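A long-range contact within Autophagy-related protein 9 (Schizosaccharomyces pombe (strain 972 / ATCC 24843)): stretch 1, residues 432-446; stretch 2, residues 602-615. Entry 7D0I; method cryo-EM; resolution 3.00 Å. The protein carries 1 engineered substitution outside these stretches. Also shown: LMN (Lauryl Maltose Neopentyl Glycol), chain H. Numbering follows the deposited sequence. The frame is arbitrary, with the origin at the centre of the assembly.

Stretch 1, residues 432-446: YLVIHNFFRYFNEYH
Stretch 2 (602-615) YRIVNLLWEILGIL

Two helices distant in sequence can pack side by side without a single hydrogen bond between them, and this pair from Autophagy-related protein 9 is a compact example. Residues 432-446 are helical throughout, within a helix that extends beyond both ends of the stretch; Tyr602 holds the N-cap position of a second helix, which starts at Arg603 and runs past Leu615. The axes approach to 10.1 Å, and their N-to-C directions differ by 165°, so the helices are nearly antiparallel. The register follows: Val434 CA lies 6.8 Å from Ile611 CA, Asn437 CA 7.8 Å from Leu607 CA, and Tyr445 CA 9.2 Å from Ile604 CA. The backbones thus diverge toward the tyrosine end, where larger side chains span the gap.

Within each helix the i to i-4 pattern prevails, as in Asn437 N to Leu433 O and Leu607 N to Arg603 O, both 2.9 Å. The first helix is kinked, since the N atoms of Asn443 and Glu444 lack a bond to the preceding turn; the pattern resumes with Tyr445 N to Tyr441 O at 2.9 Å. Tyr441, at phi/psi -111/-5, departs from ideal helical values just before this break.

Aliphatic packing dominates where the backbones are closest. Leu433 (chi1 t, chi2 p) points toward the partner helix and bridges successive turns of it: its CD2 is 3.6 Å from Ile614 CD1 and 4.1 Å from Ile611 CG1. Ile611, with chi1 m and chi2 t, extends its CD1 to 3.7 Å from Val434 CA and 3.8 Å from Val434 CB, reaching the backbone itself. Ile614 adopts the same m, t pair.

Aromatic side chains take over farther along. Tyr441 and Tyr445 both have chi1 m, with chi2 of -77° and -104°, and both point toward the second helix. Tyr441 CD2 meets Leu607 CD1 at 3.9 Å; Leu607 is again m, t. Tyr445 CE1 sits 4.0 Å from Ile604 CB, although the CA-to-CB bond of Ile604 points sideways.

Polar groups contribute by proximity. Arg603 (chi1 t, chi2 t, chi3 m) brings NH1 to 4.0 Å from Tyr441 CE1 in an oblique approach, while its CD lies 3.6 Å from Tyr445 OH, so one long side chain touches two tyrosines a helical turn apart. Asn437, chi1 m, points into the contact near Leu607 and Ile611.

Lauryl Maltose Neopentyl Glycol, a detergent, borders the same surface. Its CBE is 3.4 Å from Tyr432 CE2, its C6 3.7 Å from Leu433 CD1 and its OAQ 3.6 Å from Leu607 CD2. Glu610 (chi1 t, chi2 p) starts toward the first helix, but its end leads away, with OE1 3.1 Å from LMN OAU; its backbone O faces Leu433 CD2 at 3.9 Å. The general lesson is that 484 Å² of buried surface, summed over both sides, can be assembled from van der Waals packing, mostly between side chains but with backbone atoms of Val434 and Glu610 taking part, and with no hydrogen bond across the pair.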

# COMPACT_ATOMS: atom_id res chain seq x y z
N TYR A 432 -51.82 24.25 14.77
CA TYR A 432 -51.62 24.07 13.34
C TYR A 432 -50.74 22.87 13.05
O TYR A 432 -50.96 22.14 12.08
CB TYR A 432 -51.00 25.31 12.71
CG TYR A 432 -50.46 25.03 11.34
CD1 TYR A 432 -51.30 24.97 10.24
CD2 TYR A 432 -49.11 24.78 11.14
CE1 TYR A 432 -50.81 24.69 8.99
CE2 TYR A 432 -48.61 24.50 9.89
CZ TYR A 432 -49.47 24.46 8.82
OH TYR A 432 -48.97 24.18 7.57
N LEU A 433 -49.71 22.65 13.87
CA LEU A 433 -48.79 21.57 13.59
C LEU A 433 -49.46 20.21 13.78
O LEU A 433 -49.26 19.30 12.97
CB LEU A 433 -47.55 21.68 14.47
CG LEU A 433 -46.32 21.04 13.84
CD1 LEU A 433 -45.99 21.73 12.54
CD2 LEU A 433 -45.15 21.11 14.79
N VAL A 434 -50.26 20.06 14.83
CA VAL A 434 -50.92 18.78 15.03
C VAL A 434 -51.97 18.56 13.95
O VAL A 434 -52.15 17.43 13.48
CB VAL A 434 -51.51 18.67 16.45
CG1 VAL A 434 -52.66 19.63 16.64
CG2 VAL A 434 -51.96 17.25 16.71
N ILE A 435 -52.65 19.61 13.49
CA ILE A 435 -53.61 19.45 12.41
C ILE A 435 -52.90 19.04 11.12
O ILE A 435 -53.34 18.12 10.42
CB ILE A 435 -54.42 20.74 12.21
CG1 ILE A 435 -55.46 20.88 13.32
CG2 ILE A 435 -55.10 20.75 10.86
CD1 ILE A 435 -56.29 22.12 13.20
N HIS A 436 -51.80 19.72 10.79
CA HIS A 436 -51.06 19.40 9.58
C HIS A 436 -50.53 17.98 9.62
O HIS A 436 -50.65 17.23 8.64
CB HIS A 436 -49.91 20.38 9.40
CG HIS A 436 -49.00 20.07 8.26
ND1 HIS A 436 -48.05 19.07 8.32
CD2 HIS A 436 -48.90 20.60 7.02
CE1 HIS A 436 -47.40 19.01 7.17
NE2 HIS A 436 -47.90 19.93 6.37
N ASN A 437 -49.96 17.57 10.75
CA ASN A 437 -49.39 16.23 10.84
C ASN A 437 -50.48 15.17 10.81
O ASN A 437 -50.30 14.11 10.20
CB ASN A 437 -48.53 16.11 12.09
CG ASN A 437 -47.30 16.97 12.01
OD1 ASN A 437 -46.98 17.70 12.94
ND2 ASN A 437 -46.60 16.90 10.89
N PHE A 438 -51.62 15.43 11.45
CA PHE A 438 -52.74 14.51 11.34
C PHE A 438 -53.17 14.34 9.89
O PHE A 438 -53.21 13.21 9.38
CB PHE A 438 -53.91 15.01 12.19
CG PHE A 438 -55.22 14.35 11.88
CD1 PHE A 438 -55.39 12.99 12.10
CD2 PHE A 438 -56.28 15.08 11.39
CE1 PHE A 438 -56.59 12.38 11.81
CE2 PHE A 438 -57.48 14.47 11.11
CZ PHE A 438 -57.64 13.12 11.32
N PHE A 439 -53.44 15.45 9.20
CA PHE A 439 -53.86 15.36 7.81
C PHE A 439 -52.84 14.62 6.96
O PHE A 439 -53.20 13.84 6.08
CB PHE A 439 -54.12 16.75 7.23
CG PHE A 439 -55.45 17.32 7.59
CD1 PHE A 439 -56.32 16.62 8.41
CD2 PHE A 439 -55.83 18.56 7.11
CE1 PHE A 439 -57.54 17.15 8.74
CE2 PHE A 439 -57.05 19.09 7.44
CZ PHE A 439 -57.91 18.38 8.26
N ARG A 440 -51.55 14.85 7.21
CA ARG A 440 -50.55 14.26 6.34
C ARG A 440 -50.33 12.78 6.62
O ARG A 440 -50.12 12.00 5.69
CB ARG A 440 -49.22 15.01 6.45
CG ARG A 440 -48.24 14.60 5.37
CD ARG A 440 -46.84 15.09 5.63
NE ARG A 440 -45.97 14.80 4.49
CZ ARG A 440 -44.66 15.03 4.48
NH1 ARG A 440 -44.06 15.56 5.54
NH2 ARG A 440 -43.95 14.74 3.40
N TYR A 441 -50.38 12.36 7.88
CA TYR A 441 -49.92 11.03 8.25
C TYR A 441 -51.02 10.08 8.67
O TYR A 441 -50.72 8.90 8.92
CB TYR A 441 -48.88 11.13 9.37
CG TYR A 441 -47.56 11.71 8.92
CD1 TYR A 441 -46.66 10.95 8.20
CD2 TYR A 441 -47.21 13.02 9.24
CE1 TYR A 441 -45.45 11.48 7.79
CE2 TYR A 441 -46.01 13.55 8.83
CZ TYR A 441 -45.13 12.77 8.11
OH TYR A 441 -43.93 13.30 7.71
N PHE A 442 -52.27 10.52 8.78
CA PHE A 442 -53.33 9.60 9.20
C PHE A 442 -53.50 8.47 8.20
O PHE A 442 -53.63 7.30 8.58
CB PHE A 442 -54.64 10.35 9.39
CG PHE A 442 -55.79 9.47 9.76
CD1 PHE A 442 -55.96 9.05 11.06
CD2 PHE A 442 -56.69 9.06 8.80
CE1 PHE A 442 -57.02 8.24 11.41
CE2 PHE A 442 -57.75 8.24 9.14
CZ PHE A 442 -57.92 7.83 10.45
N ASN A 443 -53.51 8.80 6.91
CA ASN A 443 -53.67 7.79 5.87
C ASN A 443 -52.61 6.70 5.99
O ASN A 443 -52.93 5.51 6.04
CB ASN A 443 -53.62 8.46 4.50
CG ASN A 443 -54.05 7.53 3.39
OD1 ASN A 443 -54.85 6.62 3.61
ND2 ASN A 443 -53.53 7.76 2.19
N GLU A 444 -51.34 7.10 6.08
CA GLU A 444 -50.26 6.13 6.10
C GLU A 444 -50.20 5.37 7.42
O GLU A 444 -49.87 4.18 7.43
CB GLU A 444 -48.93 6.81 5.81
CG GLU A 444 -48.73 7.23 4.36
CD GLU A 444 -49.64 8.37 3.95
OE1 GLU A 444 -50.19 9.05 4.84
OE2 GLU A 444 -49.82 8.58 2.73
N TYR A 445 -50.51 6.03 8.53
CA TYR A 445 -50.39 5.39 9.83
C TYR A 445 -51.64 4.63 10.26
O TYR A 445 -51.64 4.03 11.34
CB TYR A 445 -50.01 6.43 10.90
CG TYR A 445 -48.54 6.79 10.90
CD1 TYR A 445 -47.69 6.30 11.87
CD2 TYR A 445 -48.01 7.61 9.92
CE1 TYR A 445 -46.35 6.62 11.88
CE2 TYR A 445 -46.67 7.94 9.92
CZ TYR A 445 -45.85 7.44 10.90
OH TYR A 445 -44.51 7.76 10.90
N HIS A 446 -52.70 4.65 9.46
CA HIS A 446 -53.82 3.76 9.70
C HIS A 446 -54.10 2.80 8.54
O HIS A 446 -54.92 1.89 8.70
CB HIS A 446 -55.10 4.55 10.01
CG HIS A 446 -56.11 3.77 10.78
ND1 HIS A 446 -56.94 2.84 10.20
CD2 HIS A 446 -56.43 3.77 12.10
CE1 HIS A 446 -57.73 2.30 11.12
NE2 HIS A 446 -57.44 2.85 12.28
N TYR A 602 -38.55 6.78 16.82
CA TYR A 602 -39.62 6.62 15.85
C TYR A 602 -40.06 7.98 15.33
O TYR A 602 -40.01 8.98 16.05
CB TYR A 602 -40.81 5.91 16.46
CG TYR A 602 -40.57 4.46 16.80
CD1 TYR A 602 -40.49 3.50 15.82
CD2 TYR A 602 -40.45 4.06 18.12
CE1 TYR A 602 -40.27 2.19 16.12
CE2 TYR A 602 -40.23 2.74 18.44
CZ TYR A 602 -40.15 1.81 17.44
OH TYR A 602 -39.93 0.50 17.75
N ARG A 603 -40.50 8.02 14.08
CA ARG A 603 -40.92 9.29 13.51
C ARG A 603 -42.17 9.83 14.21
O ARG A 603 -42.31 11.05 14.35
CB ARG A 603 -41.16 9.14 12.02
CG ARG A 603 -41.66 10.39 11.35
CD ARG A 603 -42.04 10.12 9.92
NE ARG A 603 -40.88 9.99 9.06
CZ ARG A 603 -40.94 9.64 7.78
NH1 ARG A 603 -42.11 9.36 7.22
NH2 ARG A 603 -39.83 9.55 7.06
N ILE A 604 -43.06 8.96 14.66
CA ILE A 604 -44.27 9.42 15.33
C ILE A 604 -43.93 9.99 16.70
O ILE A 604 -44.53 10.97 17.15
CB ILE A 604 -45.29 8.28 15.41
CG1 ILE A 604 -46.54 8.73 16.15
CG2 ILE A 604 -44.69 7.05 16.07
CD1 ILE A 604 -47.29 9.83 15.44
N VAL A 605 -42.96 9.39 17.39
CA VAL A 605 -42.49 9.95 18.65
C VAL A 605 -41.84 11.30 18.41
O VAL A 605 -42.01 12.24 19.20
CB VAL A 605 -41.53 8.98 19.35
CG1 VAL A 605 -40.98 9.60 20.60
CG2 VAL A 605 -42.24 7.69 19.66
N ASN A 606 -41.09 11.43 17.32
CA ASN A 606 -40.51 12.72 16.96
C ASN A 606 -41.60 13.76 16.72
O ASN A 606 -41.42 14.92 17.08
CB ASN A 606 -39.63 12.58 15.73
CG ASN A 606 -38.38 11.78 16.00
OD1 ASN A 606 -38.08 11.44 17.14
ND2 ASN A 606 -37.64 11.48 14.95
N LEU A 607 -42.72 13.36 16.12
CA LEU A 607 -43.81 14.31 15.91
C LEU A 607 -44.43 14.73 17.24
O LEU A 607 -44.68 15.92 17.48
CB LEU A 607 -44.87 13.71 15.00
CG LEU A 607 -44.47 13.41 13.56
CD1 LEU A 607 -45.62 12.76 12.82
CD2 LEU A 607 -44.03 14.68 12.87
N LEU A 608 -44.71 13.75 18.10
CA LEU A 608 -45.27 14.08 19.41
C LEU A 608 -44.37 15.04 20.17
O LEU A 608 -44.85 15.99 20.80
CB LEU A 608 -45.50 12.81 20.23
CG LEU A 608 -46.55 11.84 19.70
CD1 LEU A 608 -46.66 10.64 20.62
CD2 LEU A 608 -47.89 12.53 19.55
N TRP A 609 -43.06 14.84 20.09
CA TRP A 609 -42.16 15.72 20.82
C TRP A 609 -41.96 17.06 20.12
O TRP A 609 -41.78 18.07 20.80
CB TRP A 609 -40.81 15.04 21.03
CG TRP A 609 -40.83 14.11 22.17
CD1 TRP A 609 -40.76 12.75 22.13
CD2 TRP A 609 -40.96 14.45 23.55
NE1 TRP A 609 -40.81 12.23 23.39
CE2 TRP A 609 -40.94 13.26 24.29
CE3 TRP A 609 -41.09 15.66 24.24
CZ2 TRP A 609 -41.04 13.24 25.67
CZ3 TRP A 609 -41.19 15.64 25.60
CH2 TRP A 609 -41.17 14.44 26.31
N GLU A 610 -42.01 17.11 18.79
CA GLU A 610 -41.95 18.38 18.10
C GLU A 610 -43.20 19.20 18.32
O GLU A 610 -43.20 20.41 18.05
CB GLU A 610 -41.74 18.16 16.60
CG GLU A 610 -41.05 19.31 15.88
CD GLU A 610 -39.54 19.22 15.94
OE1 GLU A 610 -38.86 19.90 15.14
OE2 GLU A 610 -39.02 18.47 16.78
N ILE A 611 -44.28 18.57 18.76
CA ILE A 611 -45.48 19.31 19.14
C ILE A 611 -45.46 19.70 20.61
O ILE A 611 -45.87 20.80 20.98
CB ILE A 611 -46.74 18.50 18.79
CG1 ILE A 611 -46.85 18.32 17.28
CG2 ILE A 611 -47.98 19.17 19.33
CD1 ILE A 611 -47.98 17.42 16.86
N LEU A 612 -44.98 18.81 21.48
CA LEU A 612 -44.92 19.14 22.90
C LEU A 612 -43.82 20.16 23.20
O LEU A 612 -43.93 20.92 24.17
CB LEU A 612 -44.72 17.88 23.72
CG LEU A 612 -44.90 18.01 25.23
CD1 LEU A 612 -46.30 18.48 25.55
CD2 LEU A 612 -44.62 16.69 25.92
N GLY A 613 -42.77 20.19 22.39
CA GLY A 613 -41.70 21.15 22.62
C GLY A 613 -42.10 22.56 22.27
O GLY A 613 -41.65 23.51 22.91
N ILE A 614 -42.93 22.73 21.25
CA ILE A 614 -43.44 24.06 20.95
C ILE A 614 -44.22 24.61 22.13
O ILE A 614 -44.25 25.82 22.35
CB ILE A 614 -44.28 24.02 19.66
CG1 ILE A 614 -43.42 23.57 18.49
CG2 ILE A 614 -44.87 25.38 19.37
CD1 ILE A 614 -44.14 23.59 17.18
N LEU A 615 -44.82 23.73 22.92
CA LEU A 615 -45.52 24.17 24.12
C LEU A 615 -44.57 24.41 25.27
O LEU A 615 -44.74 25.36 26.04
CB LEU A 615 -46.57 23.13 24.52
CG LEU A 615 -47.72 22.91 23.53
CD1 LEU A 615 -48.65 21.84 24.05
CD2 LEU A 615 -48.47 24.20 23.31
C1 LMN H . -39.86 25.06 9.64
O1 LMN H . -39.81 26.07 8.81
C2 LMN H . -39.22 23.80 9.01
O2 LMN H . -37.81 24.01 8.96
C3 LMN H . -39.48 22.53 9.76
O3 LMN H . -39.15 21.43 8.84
C4 LMN H . -40.86 22.34 10.25
O4 LMN H . -40.86 21.28 11.31
C5 LMN H . -41.43 23.57 10.86
O5 LMN H . -41.34 24.71 9.93
C6 LMN H . -42.90 23.35 11.22
O6 LMN H . -43.44 24.58 11.68
CAA LMN H . -50.89 30.01 10.51
CAB LMN H . -42.21 39.01 8.69
OAI LMN H . -43.71 17.42 8.72
OAJ LMN H . -33.04 25.87 1.43
OAL LMN H . -40.45 23.40 5.76
OAN LMN H . -35.79 26.34 3.26
OAP LMN H . -38.16 27.60 3.69
OAQ LMN H . -41.84 15.97 10.39
OAR LMN H . -34.28 22.56 -0.74
OAS LMN H . -39.21 16.92 10.33
OAT LMN H . -35.98 20.66 0.39
OAU LMN H . -39.21 19.46 12.10
OAV LMN H . -37.91 22.23 2.24
CAW LMN H . -49.81 28.97 10.13
CAX LMN H . -41.69 37.56 8.74
CAY LMN H . -48.96 28.65 11.38
CAZ LMN H . -42.68 36.64 7.98
CBA LMN H . -47.63 27.95 10.99
CBB LMN H . -42.18 35.17 8.05
CBC LMN H . -47.34 28.11 9.46
CBD LMN H . -40.85 35.04 7.26
CBE LMN H . -46.45 26.94 8.98
CBF LMN H . -40.78 33.63 6.60
CBG LMN H . -45.26 26.74 9.97
CBH LMN H . -39.91 32.68 7.46
CBI LMN H . -44.12 27.73 9.59
CBJ LMN H . -40.80 31.51 7.99
CBK LMN H . -43.58 27.38 8.16
CBL LMN H . -39.92 30.23 8.19
CBM LMN H . -43.66 18.51 9.60
CBN LMN H . -33.29 24.49 1.59
CBP LMN H . -39.43 23.52 4.80
CBQ LMN H . -42.55 28.48 7.71
CBR LMN H . -40.21 28.78 8.75
CBS LMN H . -41.07 26.40 8.21
CBT LMN H . -40.43 27.98 6.27
OBV LMN H . -39.00 28.04 6.33
OBX LMN H . -39.24 25.81 5.55
OBY LMN H . -42.34 19.46 11.41
OBZ LMN H . -35.67 24.45 2.08
OCB LMN H . -36.55 23.60 4.16
CCC LMN H . -42.75 18.19 10.76
CCD LMN H . -34.65 24.15 1.05
CCF LMN H . -38.47 24.59 5.23
CCH LMN H . -36.58 25.99 4.45
CCJ LMN H . -38.32 26.87 5.97
CCL LMN H . -37.37 27.19 4.82
CCM LMN H . -41.07 27.92 7.73
CCN LMN H . -41.56 17.38 10.24
CCO LMN H . -34.67 22.67 0.64
CCQ LMN H . -37.40 24.80 4.15
CCR LMN H . -41.15 20.04 10.76
CCS LMN H . -35.85 23.29 2.99
CCT LMN H . -40.29 17.68 10.95
CCU LMN H . -36.01 22.06 0.83
CCV LMN H . -39.93 19.12 10.90
CCW LMN H . -36.48 22.11 2.24